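Local coordinates for hypothetical protein HI1011 (Haemophilus influenzae, PDB 1YZY), which catalyses the ATP-dependent phosphorylation of 3-oxo-tetronate to 3-oxo-tetronate 4-phosphate, as a member of the four-carbon acid sugar kinase family, at residues A[249-254]-A[304-309]; A[275-280]-A[329-334]. One frame throughout, in Å; residues are numbered along the deposited sequence.

How the contacts relate
Both contacts lie in the nucleotide-binding C-terminal domain, their centres about 12 Å apart. Contact 1 joins the parallel strands 248-252 and 305-307; contact 2 sets the start of helix 277-282 against helix 324-345. Along the chain the segments alternate: 249-254, 275-280, 304-309, 329-334. The segment 275-280 follows directly on strand 272-274, which flanks strand 305-307, and Leu275 N probably donates a hydrogen bond to Tyr307 O. Ala308 joins the two contacts as well, its CB packing on Ile331 CG2. Contact 1 includes Ser254, and in contact 2 the Ile331 side chain lies about 5 Å from that of Thr357; Ser254 and Thr357 probably bind ATP, so the two contacts border the probable nucleotide site.

Contact 1. Residues A[249-254]-A[304-309]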
ATOM      1  N   VAL A 249     -10.879  20.314   1.749  1.00 19.18           N
ATOM      2  CA  VAL A 249      -9.694  21.139   1.964  1.00 20.13           C
ATOM      3  C   VAL A 249      -8.433  20.446   1.434  1.00 23.52           C
ATOM      4  O   VAL A 249      -8.309  19.219   1.492  1.00 20.35           O
ATOM      5  CB  VAL A 249      -9.516  21.514   3.474  1.00 21.74           C
ATOM      6  CG1 VAL A 249      -9.199  20.283   4.311  1.00 18.80           C
ATOM      7  CG2 VAL A 249      -8.437  22.572   3.638  1.00 19.78           C
ATOM      8  N   VAL A 250      -7.542  21.241   0.856  1.00 18.71           N
ATOM      9  CA  VAL A 250      -6.280  20.752   0.317  1.00 20.56           C
ATOM     10  C   VAL A 250      -5.166  21.276   1.215  1.00 17.77           C
ATOM     11  O   VAL A 250      -5.066  22.483   1.445  1.00 16.03           O
ATOM     12  CB  VAL A 250      -6.035  21.272  -1.140  1.00 22.02           C
ATOM     13  CG1 VAL A 250      -4.651  20.883  -1.624  1.00 17.59           C
ATOM     14  CG2 VAL A 250      -7.085  20.722  -2.092  1.00 14.69           C
ATOM     15  N   LEU A 251      -4.361  20.364   1.749  1.00 19.73           N
ATOM     16  CA  LEU A 251      -3.239  20.723   2.614  1.00 18.51           C
ATOM     17  C   LEU A 251      -1.959  20.176   1.971  1.00 22.60           C
ATOM     18  O   LEU A 251      -1.671  18.986   2.060  1.00 24.94           O
ATOM     19  CB  LEU A 251      -3.461  20.154   4.024  1.00 20.93           C
ATOM     20  CG  LEU A 251      -4.768  20.578   4.727  1.00 19.97           C
ATOM     21  CD1 LEU A 251      -5.003  19.774   5.972  1.00 18.48           C
ATOM     22  CD2 LEU A 251      -4.766  22.063   5.050  1.00 15.58           C
ATOM     23  N   SER A 252      -1.201  21.065   1.333  1.00 24.45           N
ATOM     24  CA  SER A 252       0.029  20.722   0.610  1.00 24.42           C
ATOM     25  C   SER A 252       1.326  21.129   1.308  1.00 22.61           C
ATOM     26  O   SER A 252       1.569  22.311   1.532  1.00 20.89           O
ATOM     27  CB  SER A 252      -0.014  21.398  -0.762  1.00 24.73           C
ATOM     28  OG  SER A 252       0.803  20.735  -1.706  1.00 24.98           O
ATOM     29  N   GLY A 253       2.180  20.158   1.608  1.00 24.48           N
ATOM     30  CA  GLY A 253       3.437  20.467   2.266  1.00 28.81           C
ATOM     31  C   GLY A 253       4.703  20.054   1.534  1.00 30.14           C
ATOM     32  O   GLY A 253       5.796  20.503   1.891  1.00 35.69           O
ATOM     33  N   SER A 254       4.573  19.186   0.533  1.00 31.92           N
ATOM     34  CA  SER A 254       5.719  18.696  -0.236  1.00 34.47           C
ATOM     35  C   SER A 254       6.366  19.740  -1.134  1.00 33.76           C
ATOM     36  O   SER A 254       5.689  20.561  -1.734  1.00 34.44           O
ATOM     37  CB  SER A 254       5.312  17.487  -1.091  1.00 33.34           C
ATOM     38  OG  SER A 254       6.447  16.847  -1.665  1.00 33.35           O
ATOM     39  N   PRO A 304     -10.451  25.215  -0.849  1.00 20.18           N
ATOM     40  CA  PRO A 304      -9.355  26.139  -0.555  1.00 15.39           C
ATOM     41  C   PRO A 304      -8.071  25.376  -0.208  1.00 19.11           C
ATOM     42  O   PRO A 304      -8.109  24.312   0.402  1.00 17.98           O
ATOM     43  CB  PRO A 304      -9.901  26.935   0.627  1.00 17.09           C
ATOM     44  CG  PRO A 304     -10.717  25.937   1.344  1.00 19.00           C
ATOM     45  CD  PRO A 304     -11.464  25.252   0.220  1.00 14.97           C
ATOM     46  N   MET A 305      -6.931  25.934  -0.582  1.00 14.26           N
ATOM     47  CA  MET A 305      -5.667  25.273  -0.319  1.00 19.31           C
ATOM     48  C   MET A 305      -4.665  26.113   0.480  1.00 19.29           C
ATOM     49  O   MET A 305      -4.298  27.248   0.157  1.00 16.97           O
ATOM     50  CB  MET A 305      -4.983  24.925  -1.652  1.00 15.27           C
ATOM     51  CG  MET A 305      -3.488  24.623  -1.538  1.00 19.49           C
ATOM     52  SD  MET A 305      -2.726  24.087  -3.073  1.00 23.36           S
ATOM     53  CE  MET A 305      -2.609  25.618  -4.008  1.00 24.26           C
ATOM     54  N   VAL A 306      -4.226  25.482   1.567  1.00 19.45           N
ATOM     55  CA  VAL A 306      -3.210  25.934   2.508  1.00 20.27           C
ATOM     56  C   VAL A 306      -1.965  25.124   2.157  1.00 20.79           C
ATOM     57  O   VAL A 306      -1.971  23.898   2.281  1.00 24.79           O
ATOM     58  CB  VAL A 306      -3.544  25.710   3.988  1.00  9.65           C
ATOM     59  CG1 VAL A 306      -2.510  26.401   4.844  1.00 12.09           C
ATOM     60  CG2 VAL A 306      -4.922  26.233   4.311  1.00 10.38           C
ATOM     61  N   TYR A 307      -0.896  25.795   1.746  1.00 26.75           N
ATOM     62  CA  TYR A 307       0.304  25.079   1.336  1.00 24.87           C
ATOM     63  C   TYR A 307       1.646  25.593   1.827  1.00 26.20           C
ATOM     64  O   TYR A 307       1.855  26.795   1.968  1.00 31.65           O
ATOM     65  CB  TYR A 307       0.347  24.995  -0.195  1.00 24.27           C
ATOM     66  CG  TYR A 307       0.479  26.335  -0.893  1.00 26.70           C
ATOM     67  CD1 TYR A 307       1.702  26.749  -1.425  1.00 25.79           C
ATOM     68  CD2 TYR A 307      -0.618  27.198  -1.009  1.00 28.96           C
ATOM     69  CE1 TYR A 307       1.830  27.983  -2.044  1.00 32.22           C
ATOM     70  CE2 TYR A 307      -0.501  28.428  -1.627  1.00 28.49           C
ATOM     71  CZ  TYR A 307       0.725  28.817  -2.141  1.00 36.55           C
ATOM     72  OH  TYR A 307       0.851  30.054  -2.727  1.00 42.09           O
ATOM     73  N   ALA A 308       2.562  24.660   2.052  1.00 24.64           N
ATOM     74  CA  ALA A 308       3.920  24.972   2.475  1.00 26.22           C
ATOM     75  C   ALA A 308       4.827  24.799   1.250  1.00 27.28           C
ATOM     76  O   ALA A 308       5.953  25.293   1.215  1.00 26.72           O
ATOM     77  CB  ALA A 308       4.353  24.034   3.597  1.00 27.78           C
ATOM     78  N   THR A 309       4.294  24.125   0.238  1.00 28.58           N
ATOM     79  CA  THR A 309       4.997  23.845  -1.009  1.00 33.11           C
ATOM     80  C   THR A 309       5.718  25.021  -1.672  1.00 37.10           C
ATOM     81  O   THR A 309       5.083  25.965  -2.156  1.00 36.56           O
ATOM     82  CB  THR A 309       4.024  23.258  -2.026  1.00 33.16           C
ATOM     83  OG1 THR A 309       3.430  22.078  -1.475  1.00 28.03           O
ATOM     84  CG2 THR A 309       4.732  22.928  -3.334  1.00 34.51           C
TER
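Thr309 OG1, just past strand 305-307, is held by two residues of segment 249-254: it donates to Ser254 O at 2.7 Å and accepts from Ser252 OG at 3.0 Å. The first bond reaches the carbonyl off its axis, with a C=O...donor angle of 142°. Ser252 OG, anti to its own backbone N (chi1 -156°), is carried out to this hydroxyl, while Ser252 CB sits beside Tyr307 CB. Upstream the strands run parallel and in step, Val250 beside Met305 and Ser252 beside Tyr307. Val250 N donates to Pro304 O, and Val250 O takes the N-H of Val306; Ser252 continues the alternation, its N bonding to Val306 O and its O accepting from Ala308 N. On the face shared with Ser252, Val250 CB meets Met305 CB at 3.8 Å, and Val250 CG1 lies 4.0 Å from Met305 SD. The other face pairs Leu251 CD2 with Val306 CB at 4.0 Å, the two side chains side by side and pointing the same way; there Leu251 also packs on Phe335 and Leu338 of helix 324-345, whereas Ser252 faces helix 257-266. Parallel pairing thus passes into a chain of hydroxyl bonds that links the loops following the two strands and gives the carbonyl of Ser254, a residue that probably binds ATP, a hydroxyl partner.

Contact 2. Residues A[275-280]-A[329-334]; sequences LDVEQA and HAIENT
Ile331 meets Val277 through its CG1 branch. From CB the chain forks: CG2 packs on Ala308, outside the two segments, while CG1 stands anti to the carbonyl carbon (chi1 -65°). CG1 lies against Leu275 CD2 and comes within 4.1 Å of Val277 CG2. CD1, at the tip of an extended branch, closes on the same Val277 CG2 at 3.8 Å. The two side chains cross at a slant, one methyl of the valine meeting CG1 and CD1 of the isoleucine. Leu275, just ahead of helix 277-282, has its other methyl turned to the next turn of the partner helix: its CD1 and Thr334 CG2 reach toward each other tip to tip, 4.1 Å apart. Nearby, Ala280 CB meets Ala330 CB at 3.6 Å, and these small side chains let the backbones come close, with the two CA atoms 5.2 Å apart. Thr334 OG1 also lies against Ala280 CB, yet its hydroxyl is engaged within its own helix, donating to Ala330 O at 2.8 Å. That carbonyl accepts from Thr334 N too, from the opposite face of its plane, so one oxygen serves both backbone and side chain. Away from the interface, Asp276 is the N-cap of helix 277-282: its OD2 accepts from Gln279 N, which lies above the carboxylate plane. No hydrogen bond crosses between the segments, and the contact is apolar helix packing: a short helix, capped just after strand 272-274, rests through alanine and branched side chains on the long helix 324-345 of the nucleotide-binding domain, whose Ile331 lies near the probable ATP site.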
ATOM      1  N   LEU A 275       1.430  28.851   3.415  1.00 25.22           N
ATOM      2  CA  LEU A 275       1.839  28.708   4.803  1.00 30.42           C
ATOM      3  C   LEU A 275       3.266  29.252   4.936  1.00 33.85           C
ATOM      4  O   LEU A 275       4.196  28.735   4.310  1.00 36.55           O
ATOM      5  CB  LEU A 275       1.768  27.228   5.210  1.00 33.87           C
ATOM      6  CG  LEU A 275       1.788  26.801   6.684  1.00 38.15           C
ATOM      7  CD1 LEU A 275       1.328  25.361   6.775  1.00 43.26           C
ATOM      8  CD2 LEU A 275       3.171  26.954   7.316  1.00 39.53           C
ATOM      9  N   ASP A 276       3.418  30.324   5.710  1.00 34.49           N
ATOM     10  CA  ASP A 276       4.715  30.956   5.937  1.00 38.22           C
ATOM     11  C   ASP A 276       5.370  30.317   7.162  1.00 41.74           C
ATOM     12  O   ASP A 276       4.780  30.301   8.243  1.00 38.53           O
ATOM     13  CB  ASP A 276       4.521  32.463   6.153  1.00 44.55           C
ATOM     14  CG  ASP A 276       5.823  33.196   6.432  1.00 45.04           C
ATOM     15  OD1 ASP A 276       6.764  33.086   5.615  1.00 50.09           O
ATOM     16  OD2 ASP A 276       5.900  33.888   7.467  1.00 35.96           O
ATOM     17  N   VAL A 277       6.593  29.814   6.997  1.00 44.24           N
ATOM     18  CA  VAL A 277       7.314  29.146   8.084  1.00 43.37           C
ATOM     19  C   VAL A 277       7.686  30.036   9.275  1.00 42.71           C
ATOM     20  O   VAL A 277       7.732  29.564  10.412  1.00 42.61           O
ATOM     21  CB  VAL A 277       8.573  28.414   7.560  1.00 43.53           C
ATOM     22  CG1 VAL A 277       9.303  27.709   8.699  1.00 49.55           C
ATOM     23  CG2 VAL A 277       8.177  27.399   6.494  1.00 45.60           C
ATOM     24  N   GLU A 278       7.973  31.307   9.014  1.00 42.07           N
ATOM     25  CA  GLU A 278       8.332  32.246  10.079  1.00 43.49           C
ATOM     26  C   GLU A 278       7.148  32.434  11.037  1.00 42.82           C
ATOM     27  O   GLU A 278       7.321  32.545  12.250  1.00 42.23           O
ATOM     28  CB  GLU A 278       8.725  33.596   9.465  1.00 47.73           C
ATOM     29  CG  GLU A 278       9.812  34.382  10.213  1.00 57.48           C
ATOM     30  CD  GLU A 278       9.330  35.096  11.475  1.00 63.73           C
ATOM     31  OE1 GLU A 278       8.106  35.296  11.650  1.00 66.82           O
ATOM     32  OE2 GLU A 278      10.198  35.481  12.291  1.00 65.89           O
ATOM     33  N   GLN A 279       5.951  32.514  10.467  1.00 44.15           N
ATOM     34  CA  GLN A 279       4.728  32.698  11.235  1.00 42.59           C
ATOM     35  C   GLN A 279       4.298  31.430  11.961  1.00 42.23           C
ATOM     36  O   GLN A 279       3.640  31.494  13.002  1.00 40.34           O
ATOM     37  CB  GLN A 279       3.594  33.151  10.314  1.00 47.81           C
ATOM     38  CG  GLN A 279       3.719  34.568   9.788  1.00 51.21           C
ATOM     39  CD  GLN A 279       3.369  35.605  10.833  1.00 52.41           C
ATOM     40  OE1 GLN A 279       2.200  35.806  11.152  1.00 55.61           O
ATOM     41  NE2 GLN A 279       4.383  36.282  11.360  1.00 52.26           N
ATOM     42  N   ALA A 280       4.620  30.279  11.379  1.00 42.26           N
ATOM     43  CA  ALA A 280       4.256  28.996  11.974  1.00 42.37           C
ATOM     44  C   ALA A 280       4.943  28.786  13.322  1.00 43.72           C
ATOM     45  O   ALA A 280       4.401  28.127  14.216  1.00 42.71           O
ATOM     46  CB  ALA A 280       4.595  27.858  11.016  1.00 33.76           C
ATOM     47  N   HIS A 329       8.863  20.879  11.906  1.00 37.38           N
ATOM     48  CA  HIS A 329       7.885  20.771  12.987  1.00 39.84           C
ATOM     49  C   HIS A 329       6.785  21.815  12.902  1.00 37.23           C
ATOM     50  O   HIS A 329       5.610  21.499  13.066  1.00 31.19           O
ATOM     51  CB  HIS A 329       8.571  20.894  14.349  1.00 44.51           C
ATOM     52  CG  HIS A 329       9.039  19.589  14.918  1.00 47.30           C
ATOM     53  ND1 HIS A 329       8.175  18.655  15.444  1.00 50.68           N
ATOM     54  CD2 HIS A 329      10.284  19.082  15.075  1.00 48.09           C
ATOM     55  CE1 HIS A 329       8.866  17.628  15.903  1.00 50.99           C
ATOM     56  NE2 HIS A 329      10.150  17.862  15.691  1.00 52.86           N
ATOM     57  N   ALA A 330       7.181  23.066  12.695  1.00 35.73           N
ATOM     58  CA  ALA A 330       6.237  24.174  12.594  1.00 34.17           C
ATOM     59  C   ALA A 330       5.155  23.854  11.569  1.00 33.02           C
ATOM     60  O   ALA A 330       3.968  23.981  11.857  1.00 33.57           O
ATOM     61  CB  ALA A 330       6.970  25.446  12.211  1.00 30.27           C
ATOM     62  N   ILE A 331       5.586  23.420  10.384  1.00 30.12           N
ATOM     63  CA  ILE A 331       4.693  23.055   9.284  1.00 29.91           C
ATOM     64  C   ILE A 331       3.793  21.862   9.634  1.00 32.32           C
ATOM     65  O   ILE A 331       2.592  21.891   9.372  1.00 39.58           O
ATOM     66  CB  ILE A 331       5.511  22.737   8.002  1.00 25.87           C
ATOM     67  CG1 ILE A 331       6.223  24.000   7.517  1.00 28.59           C
ATOM     68  CG2 ILE A 331       4.608  22.206   6.898  1.00 32.01           C
ATOM     69  CD1 ILE A 331       7.183  23.774   6.381  1.00 23.11           C
ATOM     70  N   GLU A 332       4.386  20.804  10.179  1.00 31.66           N
ATOM     71  CA  GLU A 332       3.646  19.604  10.566  1.00 33.88           C
ATOM     72  C   GLU A 332       2.644  19.845  11.692  1.00 28.90           C
ATOM     73  O   GLU A 332       1.538  19.314  11.665  1.00 29.99           O
ATOM     74  CB  GLU A 332       4.613  18.498  10.980  1.00 41.00           C
ATOM     75  CG  GLU A 332       5.370  17.860   9.825  1.00 52.95           C
ATOM     76  CD  GLU A 332       6.444  16.885  10.289  1.00 62.25           C
ATOM     77  OE1 GLU A 332       6.320  16.318  11.399  1.00 61.57           O
ATOM     78  OE2 GLU A 332       7.416  16.680   9.530  1.00 67.23           O
ATOM     79  N   ASN A 333       3.064  20.578  12.717  1.00 30.38           N
ATOM     80  CA  ASN A 333       2.189  20.883  13.842  1.00 29.77           C
ATOM     81  C   ASN A 333       1.024  21.759  13.391  1.00 26.85           C
ATOM     82  O   ASN A 333      -0.090  21.627  13.901  1.00 25.09           O
ATOM     83  CB  ASN A 333       2.960  21.605  14.955  1.00 32.00           C
ATOM     84  CG  ASN A 333       3.818  20.669  15.786  1.00 33.66           C
ATOM     85  OD1 ASN A 333       3.405  19.558  16.127  1.00 41.70           O
ATOM     86  ND2 ASN A 333       5.008  21.131  16.148  1.00 32.33           N
ATOM     87  N   THR A 334       1.287  22.666  12.453  1.00 26.66           N
ATOM     88  CA  THR A 334       0.257  23.565  11.944  1.00 22.96           C
ATOM     89  C   THR A 334      -0.825  22.826  11.159  1.00 25.67           C
ATOM     90  O   THR A 334      -2.017  23.035  11.400  1.00 22.69           O
ATOM     91  CB  THR A 334       0.856  24.714  11.081  1.00 29.58           C
ATOM     92  OG1 THR A 334       1.699  25.547  11.892  1.00 29.84           O
ATOM     93  CG2 THR A 334      -0.255  25.578  10.504  1.00 19.00           C
TER